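PDB 5OET: glutathione synthetase-like effector 30 (Gpa-GSS30-apo) from Globodera pallida, which is an effector related to glutathione synthetase, the ATP-dependent ligase that adds glycine to gamma-glutamylcysteine, and probably serves the nematode in plant parasitism. Local coordinates for residues I282-G287 with M324-V329; V246-H251 with L300-K305; Y234-E239 with V308-D313; P340-L345 with G483-G488. One frame throughout, in Å; residues are numbered along the deposited sequence.

Contact 1: residues I282-G287 with M324-V329; sequences ITITEG and MDLNFV
Gly-287 and Leu-326 mark the closest backbone approach, with CA atoms 7.8 Å apart where the turn after strand 279-283 meets the first turn of helix 325-331. That turn is an ST motif, leading from an edge of the mixed sheet into helix 287-290. Leu-326 and Ile-284 supply most of the apolar surface, in nearly equal shares. The CG of Leu-326 lies anti to the backbone N (chi1 -179°), which sends the branched end across to residues 284-287. There CD2 sits 3.6 Å from Gly-287 C, and CD1 is 3.8 Å from Gly-287 O. Glycine suits this place, since its bare backbone lets the leucine methyl lie directly against it. Ile-284 covers the flank, its CG1 4.2 Å from Leu-326 CD2 as the two side chains pass in opposite directions. Farther out, Ile-284 meets Asn-327 nearly at a right angle, CD1 lying 3.4 Å from ND2. Leu-326 also touches Leu-288, so it packs against both the turn and the short helix that follows. Thr-283 and Glu-286 hold the turn in shape by a reciprocal pair of bonds. Glu-286 N donates to Thr-283 OG1 over 3.2 Å, a use that suits a short hydroxyl side chain. In return Thr-283 N gives a nearly straight 2.7 Å bond to Glu-286 OE1, reaching that oxygen on its anti side, 27° out of the carboxylate plane.

Contact 2: residues V246-H251 with L300-K305; sequences VILFLH and LILDDK
Leu-248, in the middle of strand 246-251, reaches toward both Leu-300 and Leu-302 of strand 300-302 and carries this wholly apolar contact. Its CB leaves the strand on the side of the other segment and lies against the side chain of Val-308, which belongs to the strand between the two. The chain then runs with CG anti to the backbone N (chi1 -162°) and divides into two methyls with different partners. CD1 lies 4.3 Å from Leu-302 CD2 and also rests beside Ile-282, while CD2 is 4.4 Å from Leu-300 CD2. Leucine suits the position because a forked end can touch two residues that stand two apart on the same face of a strand. With the CA atoms of Leu-248 and Leu-302 still 8.8 Å apart, the backbones are not bonded partners, and the contact rests on methyl groups alone. Beyond Leu-302 the chain reverses in a tight turn, closed by the 3.2 Å bond from Lys-305 N to Leu-302 O. At its corners, Asp-303 and Asp-304 form salt bridges with Arg-290 and Lys-292, respectively. The two strands are second neighbours in one curled, mixed sheet: strand 306-314 lies between them, parallel to 246-251 and antiparallel to 300-302, while strand 279-283 borders 246-251 on its other edge and helix 259-270 packs against Ile-247 and Phe-249.

Contact 3: residues Y234-E239 with V308-D313; sequences YQAWLE and VAVVFD
Ala-236 and Val-310 point at each other across the gap between helix 225-240 and strand 306-314, the alanine CB 3.8 Å from Val-310 CG2. The valine's first torsion sets this up: with CG1 anti to the backbone N (chi1 -176°), CG2 falls anti to the carbonyl carbon and extends toward the helix. The same methyl also comes within 3.8 Å of Trp-237 N, so it rests against the helix backbone as well as on the alanine. A side chain of one carbon at 236 permits this near approach. The helix precedes strand 246-251 in the chain and packs, in alpha/beta fashion, on the mixed sheet in which this strand runs parallel to its neighbour, strand 306-314. Ala-236 also touches Leu-482 of strand 469-484, so the helix also reaches the other, larger sheet. One residue along the helix, Trp-237 starts off across the contact rather than straight into it. Its ring stands obliquely to Ala-309, whose CB approaches CD1 to 3.9 Å. The indole NE1 is turned to another partner, the backbone oxygen of Ala-245, and that hydrogen bond helps fix the rotation of the ring. Ala-309 sits where the strand turns a corner, at helical backbone angles (phi -81°, psi -41°). There the CA atoms of Trp-237 and Ala-309 come to 5.8 Å, a spacing suited to a methyl-sized side chain next to the indole.

Contact 4: residues P340-L345 with G483-G488; sequences PYIFAL and GNMETG
Met-485 reaches Pro-340, Ile-342 and Phe-343 from the turn of a beta hairpin, the one joining strands 469-484 and 490-504. The sulfur makes a Met-aromatic contact: SD lies 3.6 Å from Phe-343 CE1 and 5.0 Å from the ring centroid. It stands 80° off the ring normal, and so meets the phenyl group at its edge. Phe-116 of helix 98-119 touches both residues and covers this corner. The remaining contacts are apolar. Met-485 runs out extended and then bends at its last torsion (chi3 -73°), which carries CE to within 3.5 Å of Pro-340 CG. Ile-342 approaches the sulfur more loosely, its CG2 4.3 Å away. Methionine suits the role, being long and flexible enough to span backbones whose nearest CA atoms, those of Pro-340 and Met-485, are 10.2 Å apart. Hydrogen bonds act within the hairpin turn, where Asn-484 forms an Asx turn that probably helps hold the backbone carrying the methionine. Its OD1 takes two amide donors: Glu-486 N at 2.8 Å, tilted 17° from the carbonyl plane, and Thr-487 N at 3.0 Å, which comes from above that plane.

Contacts 1, 2 and 3 share one mixed sheet of this glutathione synthetase-like fold. Contact 2 has its centre about 10 Å from that of contact 1 and about 11 Å from that of contact 3, and strand 246-251 bonds to strand 279-283 on one edge and strand 306-314 on the other. Along the chain contact 2 is nested within the loop closed by contact 3, and contact 1 crosses both. Contact 4 follows all three in series, its centre about 15 Å from contact 3's. It joins a hairpin of the nine-strand sheet, which helix 225-240 also touches, to residues 340-345, and Tyr-341 stacks on Phe-328 of helix 325-331, tying contact 4 to contact 1.

Contact 1: residues I282-G287 with M324-V329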
# COMPACT_ATOMS: atom_id res chain seq x y z
N ILE A 282 -16.34 -7.85 11.93
CA ILE A 282 -17.54 -8.65 11.76
C ILE A 282 -18.45 -7.96 10.72
O ILE A 282 -18.51 -6.73 10.70
CB ILE A 282 -18.23 -8.85 13.16
CG1 ILE A 282 -19.05 -10.12 13.19
CG2 ILE A 282 -19.11 -7.67 13.58
CD1 ILE A 282 -19.75 -10.34 14.52
N THR A 283 -19.13 -8.71 9.85
CA THR A 283 -20.18 -8.11 9.05
C THR A 283 -21.43 -8.05 9.88
O THR A 283 -21.55 -8.73 10.89
CB THR A 283 -20.56 -8.86 7.77
OG1 THR A 283 -21.16 -10.11 8.09
CG2 THR A 283 -19.38 -9.07 6.90
N ILE A 284 -22.38 -7.23 9.41
CA ILE A 284 -23.66 -7.09 10.07
C ILE A 284 -24.53 -8.35 9.94
O ILE A 284 -25.32 -8.61 10.84
CB ILE A 284 -24.40 -5.81 9.58
CG1 ILE A 284 -25.46 -5.40 10.61
CG2 ILE A 284 -24.99 -6.00 8.19
CD1 ILE A 284 -26.10 -4.08 10.30
N THR A 285 -24.39 -9.12 8.86
CA THR A 285 -25.07 -10.44 8.76
C THR A 285 -24.62 -11.44 9.83
O THR A 285 -25.44 -12.11 10.45
CB THR A 285 -24.85 -11.12 7.38
OG1 THR A 285 -25.28 -10.22 6.36
CG2 THR A 285 -25.67 -12.40 7.25
N GLU A 286 -23.30 -11.54 10.01
CA GLU A 286 -22.70 -12.43 11.01
C GLU A 286 -23.07 -11.98 12.43
O GLU A 286 -23.28 -12.81 13.32
CB GLU A 286 -21.17 -12.34 10.95
CG GLU A 286 -20.48 -12.89 9.71
CD GLU A 286 -18.99 -12.51 9.62
OE1 GLU A 286 -18.59 -11.40 10.02
OE2 GLU A 286 -18.21 -13.37 9.15
N GLY A 287 -23.15 -10.67 12.62
CA GLY A 287 -23.58 -10.09 13.90
C GLY A 287 -24.94 -10.53 14.46
O GLY A 287 -25.18 -10.37 15.66
N MET A 324 -30.59 -4.13 11.24
CA MET A 324 -31.21 -2.85 11.62
C MET A 324 -31.88 -2.86 13.00
O MET A 324 -31.73 -1.90 13.77
CB MET A 324 -32.22 -2.36 10.56
CG MET A 324 -32.66 -0.89 10.69
SD MET A 324 -31.37 0.41 10.59
CE MET A 324 -32.38 1.87 10.81
N ASP A 325 -32.65 -3.90 13.29
CA ASP A 325 -33.09 -4.22 14.67
C ASP A 325 -31.87 -4.43 15.57
O ASP A 325 -31.81 -3.94 16.70
CB ASP A 325 -33.94 -5.50 14.71
CG ASP A 325 -35.45 -5.25 14.57
OD1 ASP A 325 -35.86 -4.12 14.23
OD2 ASP A 325 -36.23 -6.21 14.80
N LEU A 326 -30.91 -5.20 15.05
CA LEU A 326 -29.60 -5.37 15.66
C LEU A 326 -28.92 -4.04 15.93
O LEU A 326 -28.39 -3.84 17.02
CB LEU A 326 -28.71 -6.23 14.76
CG LEU A 326 -27.30 -6.53 15.27
CD1 LEU A 326 -27.35 -7.33 16.57
CD2 LEU A 326 -26.53 -7.26 14.18
N ASN A 327 -28.91 -3.15 14.93
CA ASN A 327 -28.33 -1.79 15.08
C ASN A 327 -28.84 -1.02 16.31
O ASN A 327 -28.07 -0.32 16.96
CB ASN A 327 -28.54 -0.91 13.82
CG ASN A 327 -27.26 -0.73 13.00
OD1 ASN A 327 -26.29 -0.09 13.44
ND2 ASN A 327 -27.27 -1.28 11.79
N PHE A 328 -30.13 -1.14 16.63
CA PHE A 328 -30.69 -0.44 17.79
C PHE A 328 -30.57 -1.26 19.08
O PHE A 328 -30.49 -0.68 20.16
CB PHE A 328 -32.12 0.04 17.51
CG PHE A 328 -32.17 1.28 16.65
CD1 PHE A 328 -31.94 1.20 15.27
CD2 PHE A 328 -32.41 2.53 17.21
CE1 PHE A 328 -31.96 2.34 14.47
CE2 PHE A 328 -32.45 3.67 16.42
CZ PHE A 328 -32.23 3.58 15.05
N VAL A 329 -30.51 -2.58 18.96
CA VAL A 329 -30.05 -3.45 20.06
C VAL A 329 -28.59 -3.09 20.45
O VAL A 329 -28.27 -3.01 21.64
CB VAL A 329 -30.22 -4.96 19.73
CG1 VAL A 329 -29.35 -5.85 20.61
CG2 VAL A 329 -31.69 -5.35 19.85

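Contact 2: residues V246-H251 with L300-K305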
# COMPACT_ATOMS: atom_id res chain seq x y z
N VAL A 246 -13.02 -5.44 23.63
CA VAL A 246 -12.61 -5.34 22.23
C VAL A 246 -13.30 -4.18 21.57
O VAL A 246 -14.34 -3.74 22.02
CB VAL A 246 -12.98 -6.61 21.39
CG1 VAL A 246 -12.49 -7.88 22.07
CG2 VAL A 246 -14.50 -6.70 21.09
N ILE A 247 -12.74 -3.76 20.46
CA ILE A 247 -13.35 -2.77 19.61
C ILE A 247 -13.95 -3.49 18.39
O ILE A 247 -13.25 -4.24 17.69
CB ILE A 247 -12.32 -1.73 19.18
CG1 ILE A 247 -11.89 -0.91 20.39
CG2 ILE A 247 -12.90 -0.83 18.12
CD1 ILE A 247 -10.62 -0.12 20.14
N LEU A 248 -15.23 -3.24 18.12
CA LEU A 248 -15.93 -3.91 17.04
C LEU A 248 -15.94 -3.03 15.81
O LEU A 248 -16.34 -1.86 15.89
CB LEU A 248 -17.35 -4.22 17.47
CG LEU A 248 -18.12 -5.28 16.68
CD1 LEU A 248 -17.44 -6.64 16.79
CD2 LEU A 248 -19.55 -5.35 17.23
N PHE A 249 -15.47 -3.58 14.68
CA PHE A 249 -15.59 -2.92 13.39
C PHE A 249 -16.72 -3.64 12.68
O PHE A 249 -16.61 -4.85 12.34
CB PHE A 249 -14.29 -3.01 12.59
CG PHE A 249 -13.23 -2.06 13.07
CD1 PHE A 249 -12.62 -2.25 14.30
CD2 PHE A 249 -12.85 -0.98 12.32
CE1 PHE A 249 -11.63 -1.38 14.77
CE2 PHE A 249 -11.85 -0.11 12.78
CZ PHE A 249 -11.25 -0.30 14.01
N LEU A 250 -17.82 -2.91 12.50
CA LEU A 250 -19.02 -3.44 11.87
C LEU A 250 -19.09 -2.97 10.42
O LEU A 250 -19.15 -1.77 10.16
CB LEU A 250 -20.23 -2.94 12.66
CG LEU A 250 -21.52 -3.74 12.64
CD1 LEU A 250 -21.29 -5.19 13.02
CD2 LEU A 250 -22.50 -3.10 13.60
N HIS A 251 -19.04 -3.92 9.49
CA HIS A 251 -19.04 -3.62 8.04
C HIS A 251 -20.28 -4.20 7.38
O HIS A 251 -20.95 -5.03 7.95
CB HIS A 251 -17.78 -4.19 7.39
CG HIS A 251 -16.56 -3.40 7.72
ND1 HIS A 251 -16.08 -2.43 6.88
CD2 HIS A 251 -15.76 -3.37 8.81
CE1 HIS A 251 -15.02 -1.86 7.42
NE2 HIS A 251 -14.83 -2.38 8.62
N LEU A 300 -22.82 -5.27 25.43
CA LEU A 300 -22.83 -5.96 24.15
C LEU A 300 -21.71 -6.97 24.18
O LEU A 300 -20.56 -6.61 24.46
CB LEU A 300 -22.62 -4.97 23.01
CG LEU A 300 -22.73 -5.48 21.57
CD1 LEU A 300 -24.16 -5.81 21.20
CD2 LEU A 300 -22.16 -4.42 20.63
N ILE A 301 -22.04 -8.23 23.89
CA ILE A 301 -21.09 -9.34 23.94
C ILE A 301 -20.94 -10.02 22.58
O ILE A 301 -21.91 -10.19 21.88
CB ILE A 301 -21.53 -10.29 25.06
CG1 ILE A 301 -21.24 -9.64 26.42
CG2 ILE A 301 -20.84 -11.64 24.97
CD1 ILE A 301 -22.35 -9.87 27.40
N LEU A 302 -19.71 -10.38 22.24
CA LEU A 302 -19.35 -11.01 20.97
C LEU A 302 -18.91 -12.43 21.26
O LEU A 302 -18.05 -12.63 22.09
CB LEU A 302 -18.21 -10.25 20.30
CG LEU A 302 -17.53 -10.87 19.06
CD1 LEU A 302 -18.40 -10.74 17.83
CD2 LEU A 302 -16.18 -10.25 18.83
N ASP A 303 -19.48 -13.40 20.54
CA ASP A 303 -19.24 -14.85 20.74
C ASP A 303 -19.36 -15.30 22.19
O ASP A 303 -18.56 -16.10 22.68
CB ASP A 303 -17.85 -15.22 20.21
CG ASP A 303 -17.63 -14.79 18.79
OD1 ASP A 303 -18.59 -14.85 18.00
OD2 ASP A 303 -16.49 -14.38 18.46
N ASP A 304 -20.34 -14.75 22.89
CA ASP A 304 -20.57 -15.08 24.30
C ASP A 304 -19.37 -14.88 25.25
O ASP A 304 -19.50 -15.17 26.44
CB ASP A 304 -21.11 -16.50 24.42
CG ASP A 304 -22.12 -16.83 23.33
OD1 ASP A 304 -23.32 -16.48 23.46
OD2 ASP A 304 -21.69 -17.44 22.33
N LYS A 305 -18.25 -14.35 24.76
CA LYS A 305 -17.01 -14.27 25.53
C LYS A 305 -16.40 -12.85 25.67
O LYS A 305 -15.79 -12.53 26.69
CB LYS A 305 -15.99 -15.21 24.89
CG LYS A 305 -14.70 -15.43 25.66
CD LYS A 305 -13.74 -16.24 24.82
CE LYS A 305 -12.44 -16.51 25.54
NZ LYS A 305 -11.36 -16.99 24.62

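Contact 3: residues Y234-E239 with V308-D313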
# COMPACT_ATOMS: atom_id res chain seq x y z
N TYR A 234 -8.83 4.74 20.64
CA TYR A 234 -8.06 4.43 21.84
C TYR A 234 -8.61 5.16 23.09
O TYR A 234 -8.76 4.54 24.14
CB TYR A 234 -6.60 4.80 21.64
CG TYR A 234 -5.70 4.49 22.83
CD1 TYR A 234 -5.41 3.20 23.17
CD2 TYR A 234 -5.13 5.50 23.60
CE1 TYR A 234 -4.56 2.89 24.22
CE2 TYR A 234 -4.31 5.21 24.68
CZ TYR A 234 -4.04 3.90 24.98
OH TYR A 234 -3.22 3.62 26.03
N GLN A 235 -8.89 6.45 22.96
CA GLN A 235 -9.47 7.21 24.07
C GLN A 235 -10.87 6.71 24.41
O GLN A 235 -11.22 6.71 25.57
CB GLN A 235 -9.52 8.72 23.78
CG GLN A 235 -8.17 9.39 23.68
CD GLN A 235 -7.41 9.40 24.98
OE1 GLN A 235 -7.96 9.74 26.03
NE2 GLN A 235 -6.15 9.03 24.93
N ALA A 236 -11.66 6.30 23.42
CA ALA A 236 -12.98 5.70 23.70
C ALA A 236 -12.86 4.37 24.46
O ALA A 236 -13.58 4.13 25.44
CB ALA A 236 -13.77 5.51 22.42
N TRP A 237 -11.95 3.52 24.01
CA TRP A 237 -11.66 2.27 24.68
C TRP A 237 -11.30 2.52 26.14
O TRP A 237 -11.84 1.89 27.03
CB TRP A 237 -10.52 1.56 23.96
CG TRP A 237 -10.23 0.22 24.47
CD1 TRP A 237 -10.92 -0.93 24.21
CD2 TRP A 237 -9.15 -0.14 25.33
NE1 TRP A 237 -10.33 -1.98 24.85
CE2 TRP A 237 -9.23 -1.53 25.54
CE3 TRP A 237 -8.11 0.57 25.93
CZ2 TRP A 237 -8.33 -2.21 26.34
CZ3 TRP A 237 -7.21 -0.10 26.71
CH2 TRP A 237 -7.32 -1.48 26.92
N LEU A 238 -10.40 3.47 26.38
CA LEU A 238 -10.05 3.85 27.75
C LEU A 238 -11.23 4.36 28.59
O LEU A 238 -11.33 4.01 29.76
CB LEU A 238 -8.94 4.91 27.76
CG LEU A 238 -7.53 4.52 27.34
CD1 LEU A 238 -6.65 5.76 27.35
CD2 LEU A 238 -6.97 3.44 28.26
N GLU A 239 -12.12 5.17 28.01
CA GLU A 239 -13.30 5.64 28.75
C GLU A 239 -14.25 4.50 29.14
O GLU A 239 -14.97 4.61 30.11
CB GLU A 239 -14.10 6.70 28.00
CG GLU A 239 -13.37 7.93 27.44
CD GLU A 239 -12.14 8.43 28.24
OE1 GLU A 239 -12.25 8.72 29.46
OE2 GLU A 239 -11.05 8.55 27.61
N VAL A 308 -17.63 -5.72 24.36
CA VAL A 308 -17.32 -4.79 23.28
C VAL A 308 -17.40 -3.41 23.90
O VAL A 308 -18.46 -3.01 24.37
CB VAL A 308 -18.31 -4.92 22.12
CG1 VAL A 308 -18.04 -3.86 21.07
CG2 VAL A 308 -18.25 -6.29 21.48
N ALA A 309 -16.27 -2.71 23.90
CA ALA A 309 -16.16 -1.36 24.46
C ALA A 309 -16.67 -0.29 23.49
O ALA A 309 -17.34 0.66 23.89
CB ALA A 309 -14.73 -1.06 24.85
N VAL A 310 -16.34 -0.44 22.20
CA VAL A 310 -16.65 0.52 21.16
C VAL A 310 -17.22 -0.22 19.98
O VAL A 310 -16.63 -1.19 19.54
CB VAL A 310 -15.38 1.22 20.67
CG1 VAL A 310 -15.70 2.30 19.64
CG2 VAL A 310 -14.62 1.80 21.85
N VAL A 311 -18.35 0.23 19.45
CA VAL A 311 -18.83 -0.27 18.16
C VAL A 311 -18.54 0.76 17.08
O VAL A 311 -19.22 1.78 16.98
CB VAL A 311 -20.31 -0.66 18.17
CG1 VAL A 311 -20.72 -1.15 16.78
CG2 VAL A 311 -20.53 -1.78 19.16
N PHE A 312 -17.51 0.50 16.29
CA PHE A 312 -17.15 1.37 15.21
C PHE A 312 -18.00 0.98 13.99
O PHE A 312 -17.77 -0.04 13.37
CB PHE A 312 -15.64 1.28 15.00
CG PHE A 312 -15.04 2.42 14.22
CD1 PHE A 312 -15.51 3.73 14.31
CD2 PHE A 312 -13.94 2.18 13.40
CE1 PHE A 312 -14.92 4.76 13.58
CE2 PHE A 312 -13.34 3.19 12.66
CZ PHE A 312 -13.82 4.48 12.75
N ASP A 313 -19.05 1.76 13.74
CA ASP A 313 -19.99 1.56 12.62
C ASP A 313 -19.33 1.99 11.29
O ASP A 313 -18.95 3.15 11.10
CB ASP A 313 -21.33 2.36 12.81
CG ASP A 313 -22.53 1.47 13.28
OD1 ASP A 313 -22.67 0.35 12.76
OD2 ASP A 313 -23.36 1.88 14.14

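Contact 4: residues P340-L345 with G483-G488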
# COMPACT_ATOMS: atom_id res chain seq x y z
N PRO A 340 -23.76 7.56 18.19
CA PRO A 340 -25.08 6.94 18.33
C PRO A 340 -26.09 7.48 17.33
O PRO A 340 -25.87 8.51 16.72
CB PRO A 340 -25.49 7.26 19.78
CG PRO A 340 -24.51 8.27 20.28
CD PRO A 340 -23.27 8.15 19.44
N TYR A 341 -27.21 6.78 17.18
CA TYR A 341 -28.18 7.09 16.12
C TYR A 341 -28.76 8.49 16.16
O TYR A 341 -29.02 9.06 15.11
CB TYR A 341 -29.30 6.04 16.05
CG TYR A 341 -29.12 5.10 14.90
CD1 TYR A 341 -29.44 5.50 13.62
CD2 TYR A 341 -28.58 3.82 15.08
CE1 TYR A 341 -29.25 4.66 12.53
CE2 TYR A 341 -28.39 2.95 14.00
CZ TYR A 341 -28.73 3.39 12.73
OH TYR A 341 -28.57 2.57 11.63
N ILE A 342 -28.92 9.06 17.36
CA ILE A 342 -29.39 10.45 17.53
C ILE A 342 -28.67 11.46 16.63
O ILE A 342 -29.28 12.45 16.19
CB ILE A 342 -29.33 10.90 19.02
CG1 ILE A 342 -30.00 12.26 19.23
CG2 ILE A 342 -27.90 10.99 19.53
CD1 ILE A 342 -31.47 12.28 18.90
N PHE A 343 -27.40 11.20 16.33
CA PHE A 343 -26.60 12.10 15.50
C PHE A 343 -27.03 12.10 14.05
O PHE A 343 -26.85 13.11 13.37
CB PHE A 343 -25.12 11.78 15.61
CG PHE A 343 -24.49 12.27 16.87
CD1 PHE A 343 -24.75 11.65 18.06
CD2 PHE A 343 -23.67 13.37 16.86
CE1 PHE A 343 -24.17 12.10 19.23
CE2 PHE A 343 -23.09 13.82 18.02
CZ PHE A 343 -23.35 13.19 19.22
N ALA A 344 -27.61 10.99 13.58
CA ALA A 344 -28.19 10.95 12.25
C ALA A 344 -29.34 11.95 12.08
O ALA A 344 -29.52 12.50 10.99
CB ALA A 344 -28.68 9.55 11.92
N LEU A 345 -30.11 12.17 13.15
CA LEU A 345 -31.17 13.18 13.16
C LEU A 345 -30.60 14.62 13.14
O LEU A 345 -31.14 15.51 12.48
CB LEU A 345 -32.09 12.95 14.38
CG LEU A 345 -33.41 13.71 14.45
CD1 LEU A 345 -34.30 13.40 13.26
CD2 LEU A 345 -34.14 13.37 15.74
N GLY A 483 -17.35 12.77 24.02
CA GLY A 483 -18.19 13.59 24.87
C GLY A 483 -19.27 12.80 25.55
O GLY A 483 -19.62 11.70 25.10
N ASN A 484 -19.80 13.36 26.64
CA ASN A 484 -20.83 12.74 27.45
C ASN A 484 -22.13 13.44 27.15
O ASN A 484 -22.26 14.62 27.38
CB ASN A 484 -20.49 12.87 28.93
CG ASN A 484 -21.56 12.28 29.84
OD1 ASN A 484 -22.74 12.63 29.75
ND2 ASN A 484 -21.14 11.40 30.72
N MET A 485 -23.13 12.70 26.68
CA MET A 485 -24.36 13.31 26.21
C MET A 485 -25.40 13.62 27.27
O MET A 485 -26.43 14.22 26.95
CB MET A 485 -25.00 12.40 25.18
CG MET A 485 -24.08 12.15 24.02
SD MET A 485 -25.06 11.46 22.71
CE MET A 485 -25.34 9.81 23.36
N GLU A 486 -25.15 13.22 28.51
CA GLU A 486 -26.07 13.51 29.62
C GLU A 486 -25.72 14.83 30.28
O GLU A 486 -26.60 15.57 30.67
CB GLU A 486 -26.09 12.37 30.66
CG GLU A 486 -27.33 11.49 30.58
CD GLU A 486 -27.09 10.09 31.10
OE1 GLU A 486 -26.55 9.96 32.23
OE2 GLU A 486 -27.41 9.12 30.38
N THR A 487 -24.42 15.09 30.40
CA THR A 487 -23.90 16.37 30.88
C THR A 487 -23.65 17.38 29.74
O THR A 487 -23.78 18.58 29.94
CB THR A 487 -22.60 16.15 31.69
OG1 THR A 487 -21.58 15.59 30.85
CG2 THR A 487 -22.86 15.19 32.83
N GLY A 488 -23.30 16.90 28.55
CA GLY A 488 -22.87 17.76 27.44
C GLY A 488 -21.43 18.24 27.54
O GLY A 488 -21.03 19.16 26.83